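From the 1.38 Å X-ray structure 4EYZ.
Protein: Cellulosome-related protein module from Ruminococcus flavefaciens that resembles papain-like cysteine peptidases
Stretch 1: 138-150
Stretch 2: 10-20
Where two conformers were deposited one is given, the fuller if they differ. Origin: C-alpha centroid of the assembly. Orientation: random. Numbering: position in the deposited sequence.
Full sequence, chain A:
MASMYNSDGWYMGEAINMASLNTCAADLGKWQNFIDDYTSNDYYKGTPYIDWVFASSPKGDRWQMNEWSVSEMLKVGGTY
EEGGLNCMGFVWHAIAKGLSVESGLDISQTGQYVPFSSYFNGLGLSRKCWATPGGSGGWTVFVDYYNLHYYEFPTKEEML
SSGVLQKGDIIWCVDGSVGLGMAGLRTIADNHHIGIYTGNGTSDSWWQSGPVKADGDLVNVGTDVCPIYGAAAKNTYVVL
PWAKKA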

# COMPACT_ATOMS: atom_id res chain seq x y z
N GLY A 138 -3.50 8.74 -7.10
CA GLY A 138 -4.17 7.87 -6.16
C GLY A 138 -4.51 6.52 -6.74
O GLY A 138 -4.37 6.27 -7.95
N TRP A 139 -5.00 5.65 -5.88
CA TRP A 139 -5.12 4.24 -6.23
C TRP A 139 -6.21 3.92 -7.26
O TRP A 139 -5.97 3.13 -8.16
CB TRP A 139 -5.30 3.39 -4.97
CG TRP A 139 -4.03 3.20 -4.25
CD1 TRP A 139 -3.48 4.01 -3.31
CD2 TRP A 139 -3.10 2.14 -4.47
NE1 TRP A 139 -2.26 3.52 -2.92
CE2 TRP A 139 -2.00 2.37 -3.60
CE3 TRP A 139 -3.09 1.02 -5.29
CZ2 TRP A 139 -0.90 1.52 -3.56
CZ3 TRP A 139 -2.01 0.18 -5.25
CH2 TRP A 139 -0.93 0.42 -4.38
N THR A 140 -7.40 4.48 -7.12
CA THR A 140 -8.43 4.17 -8.09
C THR A 140 -8.12 4.78 -9.46
O THR A 140 -8.44 4.18 -10.48
CB THR A 140 -9.85 4.54 -7.61
OG1 THR A 140 -9.95 5.94 -7.36
CG2 THR A 140 -10.18 3.77 -6.34
N VAL A 141 -7.48 5.94 -9.48
CA VAL A 141 -7.01 6.52 -10.72
C VAL A 141 -5.98 5.59 -11.37
O VAL A 141 -6.02 5.36 -12.57
CB VAL A 141 -6.46 7.94 -10.48
CG1 VAL A 141 -5.62 8.44 -11.64
CG2 VAL A 141 -7.62 8.89 -10.21
N PHE A 142 -5.07 5.04 -10.56
CA PHE A 142 -4.06 4.12 -11.08
C PHE A 142 -4.71 2.86 -11.64
O PHE A 142 -4.35 2.40 -12.74
CB PHE A 142 -3.08 3.79 -9.94
CG PHE A 142 -1.83 3.08 -10.37
CD1 PHE A 142 -0.73 3.79 -10.81
CD2 PHE A 142 -1.72 1.71 -10.25
CE1 PHE A 142 0.45 3.13 -11.16
CE2 PHE A 142 -0.56 1.06 -10.61
CZ PHE A 142 0.52 1.77 -11.05
N VAL A 143 -5.69 2.32 -10.92
CA VAL A 143 -6.41 1.13 -11.39
C VAL A 143 -7.04 1.42 -12.76
O VAL A 143 -6.94 0.61 -13.68
CB VAL A 143 -7.51 0.74 -10.40
CG1 VAL A 143 -8.48 -0.27 -11.04
CG2 VAL A 143 -6.88 0.16 -9.15
N ASP A 144 -7.70 2.56 -12.88
CA ASP A 144 -8.41 2.86 -14.12
C ASP A 144 -7.41 3.15 -15.24
O ASP A 144 -7.62 2.75 -16.39
CB ASP A 144 -9.33 4.06 -13.93
CG ASP A 144 -10.54 3.73 -13.08
OD1 ASP A 144 -10.86 2.54 -12.90
OD2 ASP A 144 -11.20 4.68 -12.61
N TYR A 145 -6.34 3.87 -14.91
CA TYR A 145 -5.38 4.29 -15.91
C TYR A 145 -4.69 3.10 -16.56
O TYR A 145 -4.52 3.04 -17.78
CB TYR A 145 -4.35 5.25 -15.30
CG TYR A 145 -3.50 5.98 -16.32
CD1 TYR A 145 -2.29 5.46 -16.74
CD2 TYR A 145 -3.89 7.21 -16.83
CE1 TYR A 145 -1.49 6.14 -17.64
CE2 TYR A 145 -3.10 7.89 -17.73
CZ TYR A 145 -1.91 7.35 -18.14
OH TYR A 145 -1.11 8.04 -19.04
N TYR A 146 -4.28 2.14 -15.72
CA TYR A 146 -3.58 0.96 -16.20
C TYR A 146 -4.49 -0.26 -16.35
O TYR A 146 -4.00 -1.35 -16.61
CB TYR A 146 -2.39 0.63 -15.28
CG TYR A 146 -1.30 1.66 -15.44
CD1 TYR A 146 -0.56 1.72 -16.60
CD2 TYR A 146 -1.04 2.60 -14.44
CE1 TYR A 146 0.41 2.70 -16.77
CE2 TYR A 146 -0.07 3.57 -14.60
CZ TYR A 146 0.65 3.61 -15.76
OH TYR A 146 1.60 4.59 -15.92
N ASN A 147 -5.80 -0.08 -16.23
CA ASN A 147 -6.73 -1.20 -16.38
C ASN A 147 -6.27 -2.38 -15.52
O ASN A 147 -6.16 -3.52 -15.99
CB ASN A 147 -6.78 -1.61 -17.86
CG ASN A 147 -8.08 -2.21 -18.27
OD1 ASN A 147 -8.20 -3.43 -18.43
ND2 ASN A 147 -9.06 -1.35 -18.55
N LEU A 148 -6.00 -2.12 -14.26
CA LEU A 148 -5.43 -3.14 -13.41
C LEU A 148 -6.40 -4.29 -13.17
O LEU A 148 -7.56 -4.07 -12.84
CB LEU A 148 -5.07 -2.59 -12.04
CG LEU A 148 -3.81 -1.78 -11.85
CD1 LEU A 148 -3.57 -1.57 -10.35
CD2 LEU A 148 -2.62 -2.45 -12.49
N HIS A 149 -5.88 -5.50 -13.25
CA HIS A 149 -6.65 -6.66 -12.82
C HIS A 149 -7.01 -6.50 -11.36
O HIS A 149 -6.16 -6.12 -10.55
CB HIS A 149 -5.84 -7.95 -12.95
CG HIS A 149 -5.24 -8.21 -14.29
ND1 HIS A 149 -5.94 -8.13 -15.48
CD2 HIS A 149 -3.99 -8.62 -14.63
CE1 HIS A 149 -5.15 -8.47 -16.48
NE2 HIS A 149 -3.96 -8.76 -15.99
N TYR A 150 -8.23 -6.86 -10.99
CA TYR A 150 -8.57 -6.88 -9.57
C TYR A 150 -9.65 -7.88 -9.26
O TYR A 150 -10.41 -8.28 -10.13
CB TYR A 150 -8.96 -5.48 -9.04
CG TYR A 150 -10.26 -4.89 -9.55
CD1 TYR A 150 -10.30 -4.11 -10.70
CD2 TYR A 150 -11.45 -5.07 -8.85
CE1 TYR A 150 -11.48 -3.54 -11.15
CE2 TYR A 150 -12.62 -4.53 -9.30
CZ TYR A 150 -12.63 -3.75 -10.44
OH TYR A 150 -13.80 -3.18 -10.89
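Stretch 2 (10-20) WYMGEAINMAS

Stretch 2 begins extended at Trp10 and Tyr11, then forms a helix from Met12 to Ala19. Tyr11 is its N-cap residue. This helix crosses helix 139-145 nearly at right angles, 89° between their N-to-C directions, with the axes 11.1 Å apart at closest approach.

The extended ends are joined by a single beta bridge between Leu148 and Trp10. Trp10 N donates to Asn147 O at 3.1 Å, and His149 N donates to Trp10 O at 2.9 Å. Leu148 CA also lies 3.2 Å from Trp10 O, a CA-H...O contact. Asn147 turns the chain here with phi/psi of 50/50. Trp10 has chi1 m, and its ring edge meets the backbone of Tyr146, with CD1 3.2 Å from Tyr146 O.

Met12 is selenomethionine, with chi angles t, p, t in the conformer given. This places its CE 3.5 Å from Trp139 CZ3 and also 3.5 Å from Phe142 CE2. Its SE lies 3.6 Å from Leu148 CD1. Phe142 has chi1 t, and its CZ reaches Ala15 CB at 3.8 Å.

Ala15 points toward stretch 1. Its small CB lies 3.6 Å from both Leu148 CD2 and Tyr146 CG, so the helix can sit close to these larger side chains. Tyr146, chi1 m, runs along the helix. Its CD1 is 3.8 Å from CE of selenomethionine Met18, and its OH is 3.3 Å from Ala19 CB.

His149 and Tyr11 are both m at chi1. The edge of the His149 ring meets the face of Tyr11, with CD2 of His149 3.3 Å from CD2 of Tyr11 and the planes at 71°. Glu14 is m, t at chi1 and chi2, which turns its carboxylate back to the helix start. There OE1 accepts from Tyr11 N at 2.9 Å. A water links Glu14 OE1, at 2.7 Å from its O, to His149 NE2, at 2.9 Å from the same O.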

# COMPACT_ATOMS: atom_id res chain seq x y z
N TRP A 10 -3.74 -5.23 -16.94
CA TRP A 10 -2.38 -5.41 -16.49
C TRP A 10 -2.33 -5.73 -15.00
O TRP A 10 -3.18 -5.28 -14.25
CB TRP A 10 -1.59 -4.12 -16.73
CG TRP A 10 -1.48 -3.71 -18.17
CD1 TRP A 10 -2.09 -2.66 -18.76
CD2 TRP A 10 -0.68 -4.34 -19.19
NE1 TRP A 10 -1.74 -2.59 -20.09
CE2 TRP A 10 -0.88 -3.61 -20.37
CE3 TRP A 10 0.16 -5.46 -19.21
CZ2 TRP A 10 -0.26 -3.96 -21.57
CZ3 TRP A 10 0.77 -5.80 -20.39
CH2 TRP A 10 0.56 -5.05 -21.56
N TYR A 11 -1.30 -6.45 -14.59
CA TYR A 11 -1.01 -6.66 -13.18
C TYR A 11 -0.26 -5.46 -12.61
O TYR A 11 0.30 -4.66 -13.34
CB TYR A 11 -0.15 -7.93 -12.99
CG TYR A 11 -0.92 -9.20 -13.21
CD1 TYR A 11 -1.70 -9.74 -12.19
CD2 TYR A 11 -0.91 -9.86 -14.43
CE1 TYR A 11 -2.42 -10.87 -12.37
CE2 TYR A 11 -1.64 -11.02 -14.61
CZ TYR A 11 -2.39 -11.51 -13.58
OH TYR A 11 -3.13 -12.67 -13.73
N MSE A 12 -0.25 -5.35 -11.32
CA MSE A 12 0.40 -4.22 -10.65
C MSE A 12 1.87 -4.07 -11.06
O MSE A 12 2.33 -2.97 -11.31
CB MSE A 12 0.31 -4.42 -9.14
CG MSE A 12 0.71 -3.23 -8.35
SE MSE A 12 -0.70 -1.88 -8.21
CE MSE A 12 0.50 -0.46 -7.60
N GLY A 13 2.60 -5.17 -11.10
CA GLY A 13 4.00 -5.12 -11.47
C GLY A 13 4.19 -4.60 -12.88
O GLY A 13 5.09 -3.81 -13.15
N GLU A 14 3.33 -5.05 -13.78
CA GLU A 14 3.37 -4.60 -15.17
C GLU A 14 3.06 -3.11 -15.26
O GLU A 14 3.71 -2.38 -16.01
CB GLU A 14 2.37 -5.40 -15.99
CG GLU A 14 2.78 -6.86 -16.18
CD GLU A 14 1.73 -7.71 -16.86
OE1 GLU A 14 0.52 -7.54 -16.57
OE2 GLU A 14 2.12 -8.56 -17.69
N ALA A 15 2.06 -2.67 -14.51
CA ALA A 15 1.70 -1.26 -14.50
C ALA A 15 2.84 -0.38 -13.98
O ALA A 15 3.13 0.69 -14.54
CB ALA A 15 0.44 -1.02 -13.69
N ILE A 16 3.48 -0.82 -12.90
CA ILE A 16 4.62 -0.07 -12.38
C ILE A 16 5.73 -0.03 -13.41
O ILE A 16 6.36 1.02 -13.61
CB ILE A 16 5.11 -0.69 -11.07
CG1 ILE A 16 4.12 -0.39 -9.96
CG2 ILE A 16 6.52 -0.18 -10.71
CD1 ILE A 16 4.32 -1.22 -8.76
N ASN A 17 5.99 -1.15 -14.07
CA ASN A 17 7.00 -1.18 -15.11
C ASN A 17 6.69 -0.13 -16.21
O ASN A 17 7.58 0.60 -16.65
CB ASN A 17 7.12 -2.59 -15.68
CG ASN A 17 7.97 -2.63 -16.92
OD1 ASN A 17 7.45 -2.68 -18.03
ND2 ASN A 17 9.28 -2.59 -16.75
N MSE A 18 5.42 -0.05 -16.62
CA MSE A 18 5.01 0.93 -17.62
C MSE A 18 5.15 2.36 -17.11
O MSE A 18 5.67 3.24 -17.81
CB MSE A 18 3.57 0.65 -18.05
CG MSE A 18 3.42 -0.68 -18.79
SE MSE A 18 1.68 -1.57 -18.70
CE MSE A 18 0.55 -0.28 -19.64
N ALA A 19 4.70 2.60 -15.89
CA ALA A 19 4.79 3.93 -15.28
C ALA A 19 6.25 4.38 -15.19
O ALA A 19 6.55 5.58 -15.31
CB ALA A 19 4.16 3.92 -13.90
N SER A 20 7.14 3.42 -14.97
CA SER A 20 8.57 3.69 -14.83
C SER A 20 9.26 3.89 -16.16
O SER A 20 10.47 4.10 -16.19
CB SER A 20 9.25 2.53 -14.10
OG SER A 20 9.51 1.43 -14.95
O HOH W 1 -1.59 -8.94 -17.62